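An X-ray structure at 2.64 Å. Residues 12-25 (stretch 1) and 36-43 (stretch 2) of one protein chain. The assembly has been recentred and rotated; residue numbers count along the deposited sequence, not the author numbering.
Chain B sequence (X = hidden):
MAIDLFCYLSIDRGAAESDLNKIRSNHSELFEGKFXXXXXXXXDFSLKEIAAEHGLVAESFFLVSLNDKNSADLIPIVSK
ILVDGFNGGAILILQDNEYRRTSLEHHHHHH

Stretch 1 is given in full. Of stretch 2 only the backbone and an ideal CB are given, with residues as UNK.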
# COMPACT_ATOMS: atom_id res chain seq x y z
N ASP B 12 -12.48 -6.53 18.19
CA ASP B 12 -12.96 -5.15 18.03
C ASP B 12 -11.83 -4.11 18.08
O ASP B 12 -10.69 -4.42 18.45
CB ASP B 12 -14.07 -4.82 19.03
CG ASP B 12 -13.56 -4.72 20.46
OD1 ASP B 12 -14.18 -3.99 21.28
OD2 ASP B 12 -12.53 -5.36 20.76
N ARG B 13 -12.17 -2.89 17.69
CA ARG B 13 -11.17 -1.85 17.50
C ARG B 13 -10.35 -1.56 18.76
O ARG B 13 -9.11 -1.63 18.74
CB ARG B 13 -11.85 -0.60 16.97
CG ARG B 13 -10.90 0.53 16.71
CD ARG B 13 -11.63 1.84 16.74
NE ARG B 13 -12.34 1.98 18.01
CZ ARG B 13 -11.74 2.17 19.19
NH1 ARG B 13 -10.40 2.22 19.25
NH2 ARG B 13 -12.46 2.30 20.31
N GLY B 14 -11.04 -1.28 19.86
CA GLY B 14 -10.40 -0.99 21.14
C GLY B 14 -9.40 -2.04 21.59
O GLY B 14 -8.26 -1.72 21.94
N ALA B 15 -9.83 -3.30 21.60
CA ALA B 15 -8.96 -4.40 22.01
C ALA B 15 -7.76 -4.50 21.07
O ALA B 15 -6.62 -4.64 21.51
CB ALA B 15 -9.74 -5.73 22.05
N ALA B 16 -8.05 -4.43 19.77
CA ALA B 16 -7.01 -4.47 18.74
C ALA B 16 -5.91 -3.47 19.07
O ALA B 16 -4.72 -3.78 19.01
CB ALA B 16 -7.62 -4.17 17.37
N GLU B 17 -6.34 -2.26 19.42
CA GLU B 17 -5.40 -1.18 19.69
C GLU B 17 -4.59 -1.47 20.96
O GLU B 17 -3.37 -1.39 20.96
CB GLU B 17 -6.17 0.14 19.80
CG GLU B 17 -5.30 1.36 19.57
CD GLU B 17 -4.82 1.49 18.14
OE1 GLU B 17 -5.63 1.87 17.25
OE2 GLU B 17 -3.61 1.24 17.90
N SER B 18 -5.28 -1.81 22.03
CA SER B 18 -4.60 -2.27 23.24
C SER B 18 -3.50 -3.28 22.90
O SER B 18 -2.35 -3.12 23.32
CB SER B 18 -5.60 -2.85 24.24
OG SER B 18 -4.94 -3.70 25.18
N ASP B 19 -3.83 -4.32 22.13
CA ASP B 19 -2.82 -5.27 21.64
C ASP B 19 -1.67 -4.63 20.83
O ASP B 19 -0.50 -4.97 21.02
CB ASP B 19 -3.48 -6.40 20.83
CG ASP B 19 -4.04 -7.49 21.69
OD1 ASP B 19 -3.43 -7.79 22.75
OD2 ASP B 19 -5.10 -8.06 21.32
N LEU B 20 -2.00 -3.71 19.91
CA LEU B 20 -0.95 -3.00 19.16
C LEU B 20 -0.00 -2.16 20.02
O LEU B 20 1.14 -1.92 19.62
CB LEU B 20 -1.53 -2.14 18.03
CG LEU B 20 -1.79 -2.98 16.78
CD1 LEU B 20 -2.70 -2.27 15.83
CD2 LEU B 20 -0.47 -3.35 16.10
N ASN B 21 -0.45 -1.72 21.18
CA ASN B 21 0.44 -0.96 22.05
C ASN B 21 1.57 -1.85 22.54
O ASN B 21 2.72 -1.45 22.61
CB ASN B 21 -0.32 -0.37 23.23
CG ASN B 21 -1.25 0.77 22.84
OD1 ASN B 21 -1.11 1.40 21.79
ND2 ASN B 21 -2.23 1.04 23.71
N LYS B 22 1.22 -3.08 22.88
CA LYS B 22 2.21 -4.00 23.37
C LYS B 22 3.20 -4.35 22.27
O LYS B 22 4.41 -4.43 22.50
CB LYS B 22 1.52 -5.24 23.91
CG LYS B 22 0.59 -4.93 25.07
CD LYS B 22 -0.07 -6.18 25.62
CE LYS B 22 -1.11 -5.82 26.67
NZ LYS B 22 -1.69 -7.08 27.21
N ILE B 23 2.69 -4.54 21.06
CA ILE B 23 3.55 -4.79 19.91
C ILE B 23 4.54 -3.64 19.73
O ILE B 23 5.74 -3.86 19.73
CB ILE B 23 2.74 -5.08 18.65
CG1 ILE B 23 2.39 -6.57 18.60
CG2 ILE B 23 3.52 -4.79 17.43
CD1 ILE B 23 1.03 -6.85 18.00
N ARG B 24 4.04 -2.42 19.61
CA ARG B 24 4.90 -1.24 19.52
C ARG B 24 5.96 -1.17 20.62
O ARG B 24 7.02 -0.59 20.44
CB ARG B 24 4.08 0.03 19.59
CG ARG B 24 3.16 0.32 18.43
CD ARG B 24 2.44 1.66 18.68
NE ARG B 24 1.18 1.77 17.95
CZ ARG B 24 1.08 2.18 16.69
NH1 ARG B 24 2.19 2.51 16.01
NH2 ARG B 24 -0.11 2.25 16.09
N SER B 25 5.65 -1.74 21.77
CA SER B 25 6.52 -1.62 22.93
C SER B 25 7.51 -2.79 22.94
O SER B 25 8.57 -2.73 23.56
CB SER B 25 5.66 -1.60 24.20
OG SER B 25 6.44 -1.53 25.38
N UNK B 36 5.46 1.78 9.73
CA UNK B 36 4.52 2.63 10.45
C UNK B 36 3.17 1.93 10.57
O UNK B 36 2.59 1.49 9.57
CB UNK B 36 4.36 3.98 9.75
N UNK B 37 2.68 1.83 11.80
CA UNK B 37 1.38 1.20 12.05
C UNK B 37 0.29 2.26 12.18
O UNK B 37 0.31 3.09 13.12
CB UNK B 37 1.43 0.34 13.31
N UNK B 38 -0.66 2.24 11.25
CA UNK B 38 -1.80 3.14 11.33
C UNK B 38 -2.64 2.90 12.59
O UNK B 38 -2.53 1.86 13.25
CB UNK B 38 -2.67 2.98 10.08
N UNK B 39 -3.48 3.87 12.95
CA UNK B 39 -4.53 3.61 13.94
C UNK B 39 -5.44 2.50 13.44
O UNK B 39 -5.54 2.30 12.22
CB UNK B 39 -5.34 4.88 14.23
N UNK B 40 -6.07 1.78 14.37
CA UNK B 40 -7.03 0.75 14.01
C UNK B 40 -8.39 1.39 13.79
O UNK B 40 -8.78 2.29 14.52
CB UNK B 40 -7.11 -0.33 15.09
N UNK B 41 -9.12 0.92 12.78
CA UNK B 41 -10.50 1.33 12.57
C UNK B 41 -11.46 0.15 12.58
O UNK B 41 -11.05 -0.99 12.51
CB UNK B 41 -10.62 2.09 11.25
N UNK B 42 -12.74 0.44 12.70
CA UNK B 42 -13.77 -0.56 12.55
C UNK B 42 -13.80 -0.87 11.07
O UNK B 42 -13.73 0.04 10.24
CB UNK B 42 -15.13 -0.09 13.08
N UNK B 43 -13.90 -2.14 10.73
CA UNK B 43 -14.02 -2.54 9.34
C UNK B 43 -15.39 -2.17 8.81
O UNK B 43 -16.39 -2.50 9.42
CB UNK B 43 -13.77 -4.04 9.18

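At position 36 the CA-to-CB bond points away from the helix of stretch 1, and the ideal CB has no atom of that helix within 5.5 Å. The extended backbone (phi/psi -110/126) admits almost any side chain. The deposited residue is Leu-36, which makes no contact with stretch 1.

Position 37 is different. Still in strand geometry, its CB is directed toward the helix, 3.5 Å from NH1 of Arg-24 and 5.0 Å from CD2 of Leu-20, with Ile-23 further along the same helical face. An apolar side chain of medium length would suit this site: valine, isoleucine, leucine or methionine could all be considered, and the strand backbone favours a branched CB. The backbone has its own role, since the carbonyl lies at the edge of the Arg-24 guanidinium, near its plane. NH2 of Arg-24 donates a hydrogen bond to O of residue 37 at 3.1 Å, and NH1 of Arg-24 adds a weak one to the same O at 3.5 Å; neither depends on the side chain. The residue is Ile-37, with chi1 m and chi2 t, an arrangement that carries CD1 of Ile-37 to 3.8 Å from CD2 of Leu-20 and 4.4 Å from CG2 of Ile-23.

At position 38 the CB turns away again, and stretch 1 sets no demand on the side chain. Phi/psi of -62/162 would allow many residues, small polar ones and proline among them. It is Ser-38, whose OG donates a hydrogen bond to the backbone O of residue 39, the OG of Ser-38 and the O of residue 39 lying 2.7 Å apart, tying the backbone locally.

Position 39 also points away, although its ideal CB is 4.3 Å from OE1 of Glu-17. A phi of -59 fits proline, but does not require it. Pro-39 is found, its ring directed off the helix.

Position 40 faces the helix squarely. Its ideal CB lies 3.4 Å from OE1 of Glu-17, 4.2 Å from CG of Arg-13 and 4.5 Å from CB of Ala-16. Its backbone N donates a hydrogen bond to OE1 of Glu-17 at 2.9 Å, with a nearly straight angle of 166°. Proline, lacking that N-H, could not supply this bond. The close surroundings favour a compact apolar group, such as alanine, valine or isoleucine. Val-40 fills the site with two branches: CG1 lies 3.9 Å from CB of Ala-16, while CG2 approaches CD1 of Leu-20 to 3.4 Å.

Position 41 points away and leaves the choice open; a long polar chain is easily accommodated, and Arg-41 is present.

Position 42 points sideways, its ideal CB 5.1 Å from CB of Arg-13. A short acidic or amide side chain could reach back toward the start of the helix. Asp-42 does so: its OD1 comes within 3.3 Å of CB of Arg-13 and accepts a 2.5 Å hydrogen bond from a water, which in turn accepts a weak one from N of Arg-13 at 2.8 Å.

Position 43 is out of reach and unconstrained by stretch 1; it is Ala-43.

Stretch 2 (36-43) LISPVRDA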
# COMPACT_ATOMS: atom_id res chain seq x y z
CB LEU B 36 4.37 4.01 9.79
CG LEU B 36 5.68 4.78 9.63
CD1 LEU B 36 5.44 6.17 9.04
CD2 LEU B 36 6.46 4.89 10.94
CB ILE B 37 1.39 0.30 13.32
CG1 ILE B 37 2.53 -0.73 13.24
CG2 ILE B 37 0.04 -0.38 13.50
CD1 ILE B 37 2.54 -1.81 14.36
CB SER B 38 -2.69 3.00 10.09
OG SER B 38 -3.69 2.02 10.30
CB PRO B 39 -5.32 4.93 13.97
CG PRO B 39 -4.73 5.81 12.82
CD PRO B 39 -3.34 5.31 12.63
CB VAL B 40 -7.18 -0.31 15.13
CG1 VAL B 40 -8.18 -1.40 14.71
CG2 VAL B 40 -5.82 -0.92 15.47
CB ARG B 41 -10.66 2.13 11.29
CG ARG B 41 -10.56 1.34 10.00
CD ARG B 41 -10.69 2.30 8.86
NE ARG B 41 -9.94 3.52 9.18
CZ ARG B 41 -10.17 4.73 8.67
NH1 ARG B 41 -11.15 4.93 7.79
NH2 ARG B 41 -9.41 5.75 9.05
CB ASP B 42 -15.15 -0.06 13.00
CG ASP B 42 -15.16 0.43 14.45
OD1 ASP B 42 -14.66 -0.30 15.33
OD2 ASP B 42 -15.68 1.55 14.70
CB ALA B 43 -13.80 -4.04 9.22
O HOH W 1 -14.17 -2.73 15.76
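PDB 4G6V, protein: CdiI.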